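Cysteine desulfurase (Fervidobacterium islandicum, PDB 6A6G) catalyses the pyridoxal-phosphate-dependent removal of sulfur from cysteine, leaving alanine, and probably passes the sulfur to its scaffold partner for iron-sulfur cluster assembly. Local coordinates at residues B[58-63]-B[72-77]; B[153-158]-B[167-172]; B[315-320]-B[405-410]; B[360-365]-B[418-423]. All blocks are in the same frame, centred on the assembly; numbering follows the deposited sequence.

Contact 1: residues B[58-63]-B[72-77]; sequences LYHYSN and ASEATV
E74 OE1 is gripped from two sides of a subunit boundary: H60 ND1 donates to it at 2.9 Å with a nearly straight bond (163°), and R27 of the second subunit forms a salt bridge to the same oxygen. The hydrogen bond leaves the imidazole at its edge, close to the ring plane, but meets the carboxylate from 55° above its plane. E74 reaches across from helix 70-90, whereas H60 is the first residue to leave helical geometry after helix 47-59. Beside this polar link small side chains meet backbone: A75 CB is 3.5 Å from S62 O and 3.6 Å from H60 O, and S62 CB sits 3.6 Å from A72 N. N63 O rests 3.7 Å from A72 CB, and the N63 side chain, about 5 Å from a bound pyridoxal phosphate, donates through ND2 to A41 O of the second subunit. With an alanine at H60, E74 OE1 would lose the imidazole N-H and the carboxylate would probably be freer to turn, held by R27 of the second subunit. This is a histidine-carboxylate pair whose acid is shared with an arginine, which probably favours a charged carboxylate and couples the loop between helices 47-59 and 70-90 to the dimer interface.

Contact 2: residues B[153-158]-B[167-172]; sequences YITADE and ILKTKE
I154 CG1 lies beside its backbone N (chi1 -68°); T170 puts OG1 beside its own N (chi1 -64°), which leaves CG2 anti to that N and facing I154. The two side chains cross at about a right angle, with I154 CG1 4.0 Å from T170 CG2, while T170 OG1 sits over the strand backbone, 3.7 Å from I154 CA. That hydroxyl has its polar partner one turn back, on the carbonyl of S166. The other branch of I154 is spent on a second helix residue, CG2 meeting I167 CG1 obliquely at 4.1 Å. At the outer margin K169 folds over, its chain bent near the end, and brings NZ to 3.5 Å from T155 OG1. Strand 150-154 leads here into helix 164-173 and on to strand 179-183, which runs parallel to it with strand 125-129 between them, a beta-alpha-beta crossover that skips a strand. L127 of that middle strand also touches both I154 and T170. The contact is thus a branched apolar seam between helix and sheet edge; the T170 hydroxyl within it is satisfied by its own helix, while T155 and K169 bring polar ends together at the margin.

Contact 3: residues B[315-320]-B[405-410]; sequences VEELSN and NTKEDI
Apolar contact is carried by L318, whose two methyls pack on the start of helix 407-422. CD1 touches N405, 3.8 Å from its CB and 3.5 Å from N405 O, and the two side chains cross at about a right angle. CD2 presses on the next peptide, 3.5 Å from T406 C, and also meets I410 CD1 at 4.0 Å. I410 CD1 also touches L318 O, on the backbone of helix 308-327. Hydrogen bonds then fix the segment against which this leucine packs. T406 is the N-cap and forms a capping box with D409: D409 N donates to T406 OG1 at 2.9 Å, and T406 N returns a bond to D409 OD2, also 2.9 Å. That carboxylate oxygen takes a further bond from N405 ND2 at 3.0 Å, and its two donors arrive from opposite faces of the carboxylate plane; R33 pairs with the other oxygen, while N405 OD1 accepts from Y402 N. The start of this helix, which follows strand 396-400, is held from within where it packs on helix 308-327. Charge supplies the third kind of link: K407, fully extended, crosses E317 at about a right angle and sets NZ 3.5 Å from E317 OE1, a weak hydrogen bond within a salt bridge. E317 OE2 accepts from the backbone N of T8, close to the N terminus.

Contact 4: residues B[360-365]-B[418-423]; sequences HILDEN and KYIRRW
Helices 360-365 and 418-422 approach with their axes 10.5 Å apart and their directions turned by 116°, so that I361 and I420 come nearest, CA to CA 7.3 Å. At this crossing the two isoleucines lie antiparallel, flank against flank, with I361 CG2 3.6 Å from I420 CG1. I420 then pushes its terminal methyl on toward L362, CD1 lying 3.9 Å from L362 CG. Y419 holds CG anti to its nitrogen (chi1 168°), which turns its ring beside the same I361 methyl: CG2 meets the ring edge near its plane, 4.0 Å from CE1. N365 comes obliquely to this ring, its amide plane turned 48° from it, with ND2 3.6 Å from Y419 OH. F366 meets the Y419 ring edge-to-face. Putting an alanine at Y419 would probably open a gap beside the I361 methyl and leave F366 without its aromatic mate. On another side of helix 360-365, H360 and E364 pair with each other, and E364 also bonds Y117 of the NifU chain. The interhelix contact is therefore apolar in character, built from branched carbons and a ring edge, while H360 and E364 meet the NifU chain and D363 bonds T70 of the second subunit.

In the fold
Following the chain, contact 1 closes the short connection between helices 47-59 and 70-90 at the face shared with the second subunit. Contact 2 comes next in series, closing the connection from edge strand 150-154 of the seven-stranded sheet to helix 164-173; its centre is about 49 Å from that of contact 1, on the opposite side of the chain's centre. Contacts 3 and 4 span much longer loops and cross, because their segments alternate: 315-320, 360-365, 405-410, 418-423. Both rely on helix 407-422, its start packed on helix 308-327 and its end on helix 355-366, so this last helix ties together two helices that accompany the six-stranded sheet.

Contact 1: residues B[58-63]-B[72-77]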
loop_
_atom_site.group_PDB
_atom_site.type_symbol
_atom_site.label_atom_id
_atom_site.label_comp_id
_atom_site.label_asym_id
_atom_site.label_seq_id
_atom_site.Cartn_x
_atom_site.Cartn_y
_atom_site.Cartn_z
ATOM N N LEU B 58 -15.576 -4.884 10.649
ATOM C CA LEU B 58 -16.463 -5.940 11.109
ATOM C C LEU B 58 -17.906 -5.902 10.547
ATOM O O LEU B 58 -18.551 -6.940 10.459
ATOM C CB LEU B 58 -16.501 -5.972 12.633
ATOM C CG LEU B 58 -15.165 -6.238 13.323
ATOM C CD1 LEU B 58 -15.309 -6.146 14.824
ATOM C CD2 LEU B 58 -14.623 -7.606 12.904
ATOM N N TYR B 59 -18.411 -4.745 10.147
ATOM C CA TYR B 59 -19.838 -4.661 9.816
ATOM C C TYR B 59 -20.193 -4.137 8.436
ATOM O O TYR B 59 -21.253 -4.464 7.937
ATOM C CB TYR B 59 -20.578 -3.822 10.885
ATOM C CG TYR B 59 -20.625 -4.471 12.240
ATOM C CD1 TYR B 59 -21.584 -5.438 12.545
ATOM C CD2 TYR B 59 -19.714 -4.119 13.224
ATOM C CE1 TYR B 59 -21.640 -6.032 13.806
ATOM C CE2 TYR B 59 -19.758 -4.705 14.481
ATOM C CZ TYR B 59 -20.717 -5.655 14.758
ATOM O OH TYR B 59 -20.703 -6.259 15.986
ATOM N N HIS B 60 -19.326 -3.341 7.820
ATOM C CA HIS B 60 -19.632 -2.681 6.554
ATOM C C HIS B 60 -18.542 -2.918 5.521
ATOM O O HIS B 60 -18.340 -2.104 4.636
ATOM C CB HIS B 60 -19.796 -1.181 6.803
ATOM C CG HIS B 60 -20.771 -0.862 7.894
ATOM N ND1 HIS B 60 -22.137 -0.859 7.691
ATOM C CD2 HIS B 60 -20.584 -0.570 9.209
ATOM C CE1 HIS B 60 -22.746 -0.538 8.823
ATOM N NE2 HIS B 60 -21.830 -0.356 9.760
ATOM N N TYR B 61 -17.808 -4.019 5.644
ATOM C CA TYR B 61 -16.624 -4.219 4.825
ATOM C C TYR B 61 -16.903 -5.092 3.631
ATOM O O TYR B 61 -17.601 -6.091 3.752
ATOM C CB TYR B 61 -15.532 -4.909 5.627
ATOM C CG TYR B 61 -14.405 -5.288 4.724
ATOM C CD1 TYR B 61 -13.547 -4.324 4.284
ATOM C CD2 TYR B 61 -14.276 -6.571 4.223
ATOM C CE1 TYR B 61 -12.565 -4.619 3.394
ATOM C CE2 TYR B 61 -13.271 -6.876 3.335
ATOM C CZ TYR B 61 -12.417 -5.883 2.931
ATOM O OH TYR B 61 -11.391 -6.088 2.053
ATOM N N SER B 62 -16.322 -4.738 2.484
ATOM C CA SER B 62 -16.270 -5.629 1.308
ATOM C C SER B 62 -15.400 -4.947 0.300
ATOM O O SER B 62 -15.052 -3.813 0.511
ATOM C CB SER B 62 -17.661 -5.877 0.711
ATOM O OG SER B 62 -17.809 -7.238 0.378
ATOM N N ASN B 63 -15.039 -5.610 -0.787
ATOM C CA ASN B 63 -14.284 -4.926 -1.830
ATOM C C ASN B 63 -15.208 -3.964 -2.529
ATOM O O ASN B 63 -16.427 -4.054 -2.362
ATOM C CB ASN B 63 -13.690 -5.884 -2.872
ATOM C CG ASN B 63 -12.332 -5.422 -3.350
ATOM O OD1 ASN B 63 -12.071 -4.208 -3.407
ATOM N ND2 ASN B 63 -11.451 -6.371 -3.682
ATOM N N ALA B 72 -20.764 -4.412 -0.476
ATOM C CA ALA B 72 -19.999 -3.727 -1.507
ATOM C C ALA B 72 -20.519 -2.305 -1.704
ATOM O O ALA B 72 -19.726 -1.349 -1.840
ATOM C CB ALA B 72 -20.059 -4.483 -2.807
ATOM N N SER B 73 -21.841 -2.141 -1.682
ATOM C CA SER B 73 -22.389 -0.818 -1.840
ATOM C C SER B 73 -21.981 0.074 -0.704
ATOM O O SER B 73 -21.521 1.185 -0.923
ATOM C CB SER B 73 -23.913 -0.824 -1.965
ATOM O OG SER B 73 -24.331 0.512 -2.210
ATOM N N GLU B 74 -22.144 -0.406 0.515
ATOM C CA GLU B 74 -21.798 0.413 1.692
ATOM C C GLU B 74 -20.319 0.834 1.728
ATOM O O GLU B 74 -19.996 1.957 2.132
ATOM C CB GLU B 74 -22.128 -0.333 2.985
ATOM C CG GLU B 74 -23.598 -0.332 3.333
ATOM C CD GLU B 74 -23.950 -1.298 4.460
ATOM O OE1 GLU B 74 -23.031 -1.823 5.145
ATOM O OE2 GLU B 74 -25.162 -1.532 4.651
ATOM N N ALA B 75 -19.440 -0.075 1.319
ATOM C CA ALA B 75 -18.017 0.142 1.422
ATOM C C ALA B 75 -17.534 1.115 0.350
ATOM O O ALA B 75 -16.629 1.948 0.577
ATOM C CB ALA B 75 -17.293 -1.193 1.300
ATOM N N THR B 76 -18.116 0.984 -0.839
ATOM C CA THR B 76 -17.782 1.878 -1.943
ATOM C C THR B 76 -18.225 3.288 -1.585
ATOM O O THR B 76 -17.468 4.256 -1.739
ATOM C CB THR B 76 -18.488 1.434 -3.226
ATOM O OG1 THR B 76 -18.235 0.047 -3.446
ATOM C CG2 THR B 76 -18.020 2.265 -4.434
ATOM N N VAL B 77 -19.442 3.419 -1.068
ATOM C CA VAL B 77 -19.871 4.744 -0.599
ATOM C C VAL B 77 -18.912 5.288 0.468
ATOM O O VAL B 77 -18.450 6.412 0.335
ATOM C CB VAL B 77 -21.348 4.750 -0.092
ATOM C CG1 VAL B 77 -21.693 6.046 0.622
ATOM C CG2 VAL B 77 -22.305 4.535 -1.255
#

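Contact 2: residues B[153-158]-B[167-172]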
loop_
_atom_site.group_PDB
_atom_site.type_symbol
_atom_site.label_atom_id
_atom_site.label_comp_id
_atom_site.label_asym_id
_atom_site.label_seq_id
_atom_site.Cartn_x
_atom_site.Cartn_y
_atom_site.Cartn_z
ATOM N N TYR B 153 20.502 20.625 -7.186
ATOM C CA TYR B 153 20.165 20.914 -5.795
ATOM C C TYR B 153 20.121 22.417 -5.455
ATOM O O TYR B 153 21.053 23.124 -5.747
ATOM C CB TYR B 153 21.207 20.245 -4.904
ATOM C CG TYR B 153 21.094 18.738 -4.900
ATOM C CD1 TYR B 153 20.155 18.086 -4.093
ATOM C CD2 TYR B 153 21.889 17.961 -5.721
ATOM C CE1 TYR B 153 20.023 16.711 -4.106
ATOM C CE2 TYR B 153 21.786 16.572 -5.716
ATOM C CZ TYR B 153 20.844 15.954 -4.906
ATOM O OH TYR B 153 20.763 14.579 -4.889
ATOM N N ILE B 154 19.049 22.889 -4.830
ATOM C CA ILE B 154 19.067 24.144 -4.108
ATOM C C ILE B 154 19.894 23.893 -2.858
ATOM O O ILE B 154 19.507 23.093 -2.044
ATOM C CB ILE B 154 17.644 24.546 -3.665
ATOM C CG1 ILE B 154 16.792 24.885 -4.871
ATOM C CG2 ILE B 154 17.657 25.751 -2.717
ATOM C CD1 ILE B 154 15.315 24.992 -4.559
ATOM N N THR B 155 21.019 24.578 -2.681
ATOM C CA THR B 155 21.908 24.277 -1.557
ATOM C C THR B 155 21.419 24.795 -0.208
ATOM O O THR B 155 20.687 25.812 -0.134
ATOM C CB THR B 155 23.290 24.890 -1.757
ATOM O OG1 THR B 155 23.144 26.305 -1.816
ATOM C CG2 THR B 155 23.939 24.351 -3.006
ATOM N N ALA B 156 21.858 24.140 0.870
ATOM C CA ALA B 156 21.534 24.647 2.217
ATOM C C ALA B 156 22.748 25.204 2.899
ATOM O O ALA B 156 23.874 24.797 2.622
ATOM C CB ALA B 156 20.915 23.567 3.080
ATOM N N ASP B 157 22.514 26.118 3.826
ATOM C CA ASP B 157 23.618 26.635 4.655
ATOM C C ASP B 157 24.129 25.645 5.736
ATOM O O ASP B 157 23.637 24.529 5.850
ATOM C CB ASP B 157 23.262 28.031 5.208
ATOM C CG ASP B 157 22.318 28.015 6.417
ATOM O OD1 ASP B 157 22.202 27.010 7.171
ATOM O OD2 ASP B 157 21.712 29.089 6.638
ATOM N N GLU B 158 25.117 26.089 6.512
ATOM C CA GLU B 158 25.768 25.293 7.568
ATOM C C GLU B 158 24.819 24.681 8.629
ATOM O O GLU B 158 25.097 23.640 9.197
ATOM C CB GLU B 158 26.782 26.173 8.315
ATOM C CG GLU B 158 28.205 26.119 7.809
ATOM C CD GLU B 158 29.179 26.991 8.648
ATOM O OE1 GLU B 158 28.711 27.880 9.413
ATOM O OE2 GLU B 158 30.427 26.786 8.549
ATOM N N ILE B 167 17.573 30.143 -3.058
ATOM C CA ILE B 167 16.583 29.814 -4.059
ATOM C C ILE B 167 16.743 30.695 -5.310
ATOM O O ILE B 167 16.803 30.172 -6.425
ATOM C CB ILE B 167 15.144 29.889 -3.507
ATOM C CG1 ILE B 167 14.931 28.798 -2.451
ATOM C CG2 ILE B 167 14.124 29.709 -4.632
ATOM C CD1 ILE B 167 13.752 29.027 -1.518
ATOM N N LEU B 168 16.853 32.004 -5.097
ATOM C CA LEU B 168 17.059 32.982 -6.164
ATOM C C LEU B 168 18.401 32.744 -6.810
ATOM O O LEU B 168 18.527 32.901 -8.008
ATOM C CB LEU B 168 16.992 34.399 -5.631
ATOM C CG LEU B 168 15.644 34.688 -4.985
ATOM C CD1 LEU B 168 15.700 35.978 -4.176
ATOM C CD2 LEU B 168 14.522 34.726 -6.019
ATOM N N LYS B 169 19.396 32.332 -6.035
ATOM C CA LYS B 169 20.697 32.047 -6.600
ATOM C C LYS B 169 20.628 30.821 -7.516
ATOM O O LYS B 169 21.253 30.779 -8.553
ATOM C CB LYS B 169 21.717 31.864 -5.494
ATOM C CG LYS B 169 23.067 31.302 -5.930
ATOM C CD LYS B 169 23.973 31.010 -4.719
ATOM C CE LYS B 169 23.691 29.639 -4.081
ATOM N NZ LYS B 169 23.691 29.672 -2.580
ATOM N N THR B 170 19.847 29.822 -7.153
ATOM C CA THR B 170 19.759 28.628 -7.964
ATOM C C THR B 170 18.974 28.909 -9.261
ATOM O O THR B 170 19.331 28.415 -10.326
ATOM C CB THR B 170 19.151 27.490 -7.142
ATOM O OG1 THR B 170 20.044 27.192 -6.057
ATOM C CG2 THR B 170 18.981 26.267 -7.981
ATOM N N LYS B 171 17.930 29.726 -9.174
ATOM C CA LYS B 171 17.229 30.241 -10.371
ATOM C C LYS B 171 18.218 30.743 -11.424
ATOM O O LYS B 171 18.085 30.432 -12.615
ATOM C CB LYS B 171 16.251 31.368 -9.990
ATOM C CG LYS B 171 15.504 31.988 -11.153
ATOM C CD LYS B 171 14.438 31.068 -11.702
ATOM C CE LYS B 171 13.915 31.564 -13.042
ATOM N NZ LYS B 171 12.800 30.743 -13.609
ATOM N N GLU B 172 19.230 31.486 -10.976
ATOM C CA GLU B 172 20.237 32.018 -11.878
ATOM C C GLU B 172 21.029 30.945 -12.614
ATOM O O GLU B 172 21.273 31.115 -13.795
ATOM C CB GLU B 172 21.221 32.937 -11.155
ATOM C CG GLU B 172 20.693 34.312 -10.764
ATOM C CD GLU B 172 21.659 35.026 -9.805
ATOM O OE1 GLU B 172 22.858 34.615 -9.718
ATOM O OE2 GLU B 172 21.217 35.988 -9.123
#

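Contact 3: residues B[315-320]-B[405-410]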
loop_
_atom_site.group_PDB
_atom_site.type_symbol
_atom_site.label_atom_id
_atom_site.label_comp_id
_atom_site.label_asym_id
_atom_site.label_seq_id
_atom_site.Cartn_x
_atom_site.Cartn_y
_atom_site.Cartn_z
ATOM N N VAL B 315 0.397 23.550 17.975
ATOM C CA VAL B 315 1.711 23.081 17.604
ATOM C C VAL B 315 2.711 24.245 17.469
ATOM O O VAL B 315 3.875 24.126 17.854
ATOM C CB VAL B 315 1.616 22.171 16.350
ATOM C CG1 VAL B 315 2.991 21.930 15.729
ATOM C CG2 VAL B 315 0.895 20.862 16.743
ATOM N N GLU B 316 2.262 25.370 16.948
ATOM C CA GLU B 316 3.080 26.575 16.939
ATOM C C GLU B 316 3.584 26.899 18.340
ATOM O O GLU B 316 4.775 27.050 18.557
ATOM C CB GLU B 316 2.256 27.753 16.438
ATOM C CG GLU B 316 3.014 28.790 15.637
ATOM C CD GLU B 316 2.076 29.849 15.054
ATOM O OE1 GLU B 316 2.108 30.990 15.583
ATOM O OE2 GLU B 316 1.309 29.540 14.086
ATOM N N GLU B 317 2.658 26.997 19.282
ATOM C CA GLU B 317 2.983 27.305 20.664
ATOM C C GLU B 317 3.930 26.281 21.313
ATOM O O GLU B 317 4.870 26.670 22.007
ATOM C CB GLU B 317 1.705 27.490 21.474
ATOM C CG GLU B 317 1.946 27.661 22.953
ATOM C CD GLU B 317 0.801 28.370 23.692
ATOM O OE1 GLU B 317 1.119 29.256 24.533
ATOM O OE2 GLU B 317 -0.398 28.054 23.449
ATOM N N LEU B 318 3.739 24.989 21.052
ATOM C CA LEU B 318 4.690 23.987 21.555
ATOM C C LEU B 318 6.049 24.120 20.872
ATOM O O LEU B 318 7.095 23.931 21.518
ATOM C CB LEU B 318 4.193 22.566 21.327
ATOM C CG LEU B 318 2.995 22.119 22.153
ATOM C CD1 LEU B 318 2.381 20.840 21.596
ATOM C CD2 LEU B 318 3.384 21.889 23.604
ATOM N N SER B 319 6.022 24.402 19.578
ATOM C CA SER B 319 7.238 24.498 18.787
ATOM C C SER B 319 8.141 25.598 19.339
ATOM O O SER B 319 9.343 25.380 19.590
ATOM C CB SER B 319 6.929 24.751 17.285
ATOM O OG SER B 319 6.122 23.711 16.765
ATOM N N ASN B 320 7.538 26.765 19.554
ATOM C CA ASN B 320 8.260 27.884 20.100
ATOM C C ASN B 320 8.832 27.574 21.435
ATOM O O ASN B 320 9.997 27.820 21.650
ATOM C CB ASN B 320 7.398 29.145 20.122
ATOM C CG ASN B 320 7.234 29.711 18.734
ATOM O OD1 ASN B 320 8.126 29.536 17.895
ATOM N ND2 ASN B 320 6.095 30.352 18.460
ATOM N N ASN B 405 0.719 16.697 22.800
ATOM C CA ASN B 405 1.845 17.053 23.644
ATOM C C ASN B 405 1.555 18.336 24.471
ATOM O O ASN B 405 0.635 19.139 24.167
ATOM C CB ASN B 405 3.111 17.264 22.818
ATOM C CG ASN B 405 3.660 15.979 22.209
ATOM O OD1 ASN B 405 3.720 15.868 20.986
ATOM N ND2 ASN B 405 4.098 15.015 23.048
ATOM N N THR B 406 2.384 18.547 25.480
ATOM C CA THR B 406 2.244 19.677 26.367
ATOM C C THR B 406 3.588 20.286 26.654
ATOM O O THR B 406 4.624 19.729 26.324
ATOM C CB THR B 406 1.702 19.248 27.718
ATOM O OG1 THR B 406 2.624 18.316 28.300
ATOM C CG2 THR B 406 0.344 18.640 27.554
ATOM N N LYS B 407 3.563 21.448 27.269
ATOM C CA LYS B 407 4.794 22.042 27.703
ATOM C C LYS B 407 5.462 21.214 28.769
ATOM O O LYS B 407 6.677 21.165 28.825
ATOM C CB LYS B 407 4.551 23.462 28.173
ATOM C CG LYS B 407 4.367 24.389 26.999
ATOM C CD LYS B 407 4.065 25.798 27.476
ATOM C CE LYS B 407 3.943 26.751 26.309
ATOM N NZ LYS B 407 3.469 28.052 26.793
ATOM N N GLU B 408 4.670 20.540 29.592
ATOM C CA GLU B 408 5.194 19.594 30.561
ATOM C C GLU B 408 5.985 18.440 29.912
ATOM O O GLU B 408 7.037 18.032 30.441
ATOM C CB GLU B 408 4.079 19.057 31.455
ATOM C CG GLU B 408 4.516 18.916 32.917
ATOM C CD GLU B 408 3.823 17.792 33.683
ATOM O OE1 GLU B 408 3.432 16.788 33.055
ATOM O OE2 GLU B 408 3.688 17.908 34.927
ATOM N N ASP B 409 5.500 17.912 28.781
ATOM C CA ASP B 409 6.297 16.937 28.007
ATOM C C ASP B 409 7.677 17.478 27.753
ATOM O O ASP B 409 8.685 16.833 27.985
ATOM C CB ASP B 409 5.642 16.583 26.659
ATOM C CG ASP B 409 4.312 15.870 26.816
ATOM O OD1 ASP B 409 4.051 15.286 27.895
ATOM O OD2 ASP B 409 3.516 15.893 25.863
ATOM N N ILE B 410 7.721 18.692 27.289
ATOM C CA ILE B 410 8.989 19.293 26.878
ATOM C C ILE B 410 9.932 19.526 28.070
ATOM O O ILE B 410 11.113 19.351 27.956
ATOM C CB ILE B 410 8.694 20.579 26.090
ATOM C CG1 ILE B 410 7.950 20.212 24.787
ATOM C CG2 ILE B 410 9.972 21.323 25.781
ATOM C CD1 ILE B 410 7.295 21.377 24.085
#

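Contact 4: residues B[360-365]-B[418-423]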
loop_
_atom_site.group_PDB
_atom_site.type_symbol
_atom_site.label_atom_id
_atom_site.label_comp_id
_atom_site.label_asym_id
_atom_site.label_seq_id
_atom_site.Cartn_x
_atom_site.Cartn_y
_atom_site.Cartn_z
ATOM N N HIS B 360 18.293 6.469 23.986
ATOM C CA HIS B 360 18.186 5.361 24.919
ATOM C C HIS B 360 17.927 5.818 26.363
ATOM O O HIS B 360 16.949 5.396 27.012
ATOM C CB HIS B 360 19.458 4.546 24.933
ATOM C CG HIS B 360 19.338 3.323 25.776
ATOM N ND1 HIS B 360 19.049 2.089 25.242
ATOM C CD2 HIS B 360 19.354 3.161 27.120
ATOM C CE1 HIS B 360 18.943 1.208 26.220
ATOM N NE2 HIS B 360 19.135 1.831 27.369
ATOM N N ILE B 361 18.796 6.690 26.871
ATOM C CA ILE B 361 18.653 7.125 28.251
ATOM C C ILE B 361 17.355 7.909 28.467
ATOM O O ILE B 361 16.750 7.793 29.525
ATOM C CB ILE B 361 19.876 7.923 28.757
ATOM C CG1 ILE B 361 21.119 7.041 28.838
ATOM C CG2 ILE B 361 19.636 8.440 30.154
ATOM C CD1 ILE B 361 22.418 7.847 28.838
ATOM N N LEU B 362 16.936 8.709 27.492
ATOM C CA LEU B 362 15.684 9.459 27.618
ATOM C C LEU B 362 14.478 8.527 27.712
ATOM O O LEU B 362 13.518 8.825 28.416
ATOM C CB LEU B 362 15.479 10.415 26.425
ATOM C CG LEU B 362 16.229 11.752 26.408
ATOM C CD1 LEU B 362 15.984 12.446 25.095
ATOM C CD2 LEU B 362 15.809 12.651 27.575
ATOM N N ASP B 363 14.508 7.415 26.977
ATOM C CA ASP B 363 13.434 6.434 27.077
ATOM C C ASP B 363 13.496 5.673 28.388
ATOM O O ASP B 363 12.599 5.760 29.156
ATOM C CB ASP B 363 13.487 5.449 25.899
ATOM C CG ASP B 363 12.382 4.375 25.966
ATOM O OD1 ASP B 363 11.217 4.694 25.663
ATOM O OD2 ASP B 363 12.711 3.202 26.252
ATOM N N GLU B 364 14.574 4.951 28.632
ATOM C CA GLU B 364 14.677 4.045 29.782
ATOM C C GLU B 364 14.490 4.786 31.119
ATOM O O GLU B 364 13.721 4.324 31.953
ATOM C CB GLU B 364 16.004 3.232 29.755
ATOM C CG GLU B 364 16.115 2.194 30.887
ATOM C CD GLU B 364 17.212 1.108 30.711
ATOM O OE1 GLU B 364 18.390 1.427 30.348
ATOM O OE2 GLU B 364 16.894 -0.093 30.969
ATOM N N ASN B 365 15.147 5.949 31.283
ATOM C CA ASN B 365 15.143 6.727 32.553
ATOM C C ASN B 365 14.092 7.837 32.688
ATOM O O ASN B 365 13.799 8.238 33.801
ATOM C CB ASN B 365 16.501 7.367 32.817
ATOM C CG ASN B 365 17.587 6.349 33.028
ATOM O OD1 ASN B 365 17.563 5.270 32.437
ATOM N ND2 ASN B 365 18.548 6.681 33.875
ATOM N N LYS B 418 19.562 17.328 30.697
ATOM C CA LYS B 418 20.477 17.768 31.777
ATOM C C LYS B 418 21.056 16.600 32.570
ATOM O O LYS B 418 22.185 16.683 33.009
ATOM C CB LYS B 418 19.795 18.698 32.751
ATOM C CG LYS B 418 19.445 20.033 32.146
ATOM C CD LYS B 418 18.601 20.840 33.093
ATOM C CE LYS B 418 18.651 22.314 32.683
ATOM N NZ LYS B 418 17.436 23.081 33.114
ATOM N N TYR B 419 20.291 15.513 32.719
ATOM C CA TYR B 419 20.750 14.326 33.431
ATOM C C TYR B 419 21.798 13.600 32.607
ATOM O O TYR B 419 22.799 13.126 33.126
ATOM C CB TYR B 419 19.565 13.392 33.761
ATOM C CG TYR B 419 20.002 12.023 34.226
ATOM C CD1 TYR B 419 20.293 10.994 33.291
ATOM C CD2 TYR B 419 20.198 11.753 35.588
ATOM C CE1 TYR B 419 20.741 9.751 33.716
ATOM C CE2 TYR B 419 20.645 10.518 36.013
ATOM C CZ TYR B 419 20.918 9.533 35.086
ATOM O OH TYR B 419 21.356 8.318 35.519
ATOM N N ILE B 420 21.578 13.516 31.309
ATOM C CA ILE B 420 22.531 12.857 30.443
ATOM C C ILE B 420 23.830 13.678 30.431
ATOM O O ILE B 420 24.918 13.131 30.487
ATOM C CB ILE B 420 21.933 12.681 29.040
ATOM C CG1 ILE B 420 20.863 11.609 29.070
ATOM C CG2 ILE B 420 22.990 12.311 28.020
ATOM C CD1 ILE B 420 19.803 11.830 28.018
ATOM N N ARG B 421 23.713 15.000 30.373
ATOM C CA ARG B 421 24.887 15.871 30.422
ATOM C C ARG B 421 25.658 15.638 31.696
ATOM O O ARG B 421 26.847 15.434 31.648
ATOM C CB ARG B 421 24.497 17.357 30.319
ATOM C CG ARG B 421 25.642 18.371 30.389
ATOM C CD ARG B 421 26.674 18.189 29.284
ATOM N NE ARG B 421 27.764 19.156 29.423
ATOM C CZ ARG B 421 28.943 19.057 28.803
ATOM N NH1 ARG B 421 29.209 18.063 27.950
ATOM N NH2 ARG B 421 29.863 19.971 29.018
ATOM N N ARG B 422 24.976 15.642 32.829
ATOM C CA ARG B 422 25.656 15.603 34.115
ATOM C C ARG B 422 26.328 14.248 34.378
ATOM O O ARG B 422 27.475 14.180 34.788
ATOM C CB ARG B 422 24.667 15.970 35.225
ATOM C CG ARG B 422 25.273 16.249 36.590
ATOM C CD ARG B 422 26.183 17.484 36.598
ATOM N NE ARG B 422 26.897 17.632 37.872
ATOM C CZ ARG B 422 27.935 16.887 38.262
ATOM N NH1 ARG B 422 28.417 15.919 37.492
ATOM N NH2 ARG B 422 28.499 17.113 39.440
ATOM N N TRP B 423 25.614 13.165 34.146
ATOM C CA TRP B 423 26.151 11.840 34.425
ATOM C C TRP B 423 26.301 11.206 33.084
ATOM O O TRP B 423 25.839 11.758 32.104
ATOM C CB TRP B 423 25.193 11.053 35.315
ATOM C CG TRP B 423 24.594 11.929 36.397
ATOM C CD1 TRP B 423 23.382 12.527 36.372
ATOM C CD2 TRP B 423 25.214 12.322 37.626
ATOM N NE1 TRP B 423 23.192 13.264 37.503
ATOM C CE2 TRP B 423 24.301 13.163 38.298
ATOM C CE3 TRP B 423 26.449 12.040 38.230
ATOM C CZ2 TRP B 423 24.577 13.732 39.548
ATOM C CZ3 TRP B 423 26.728 12.608 39.477
ATOM C CH2 TRP B 423 25.789 13.435 40.122
#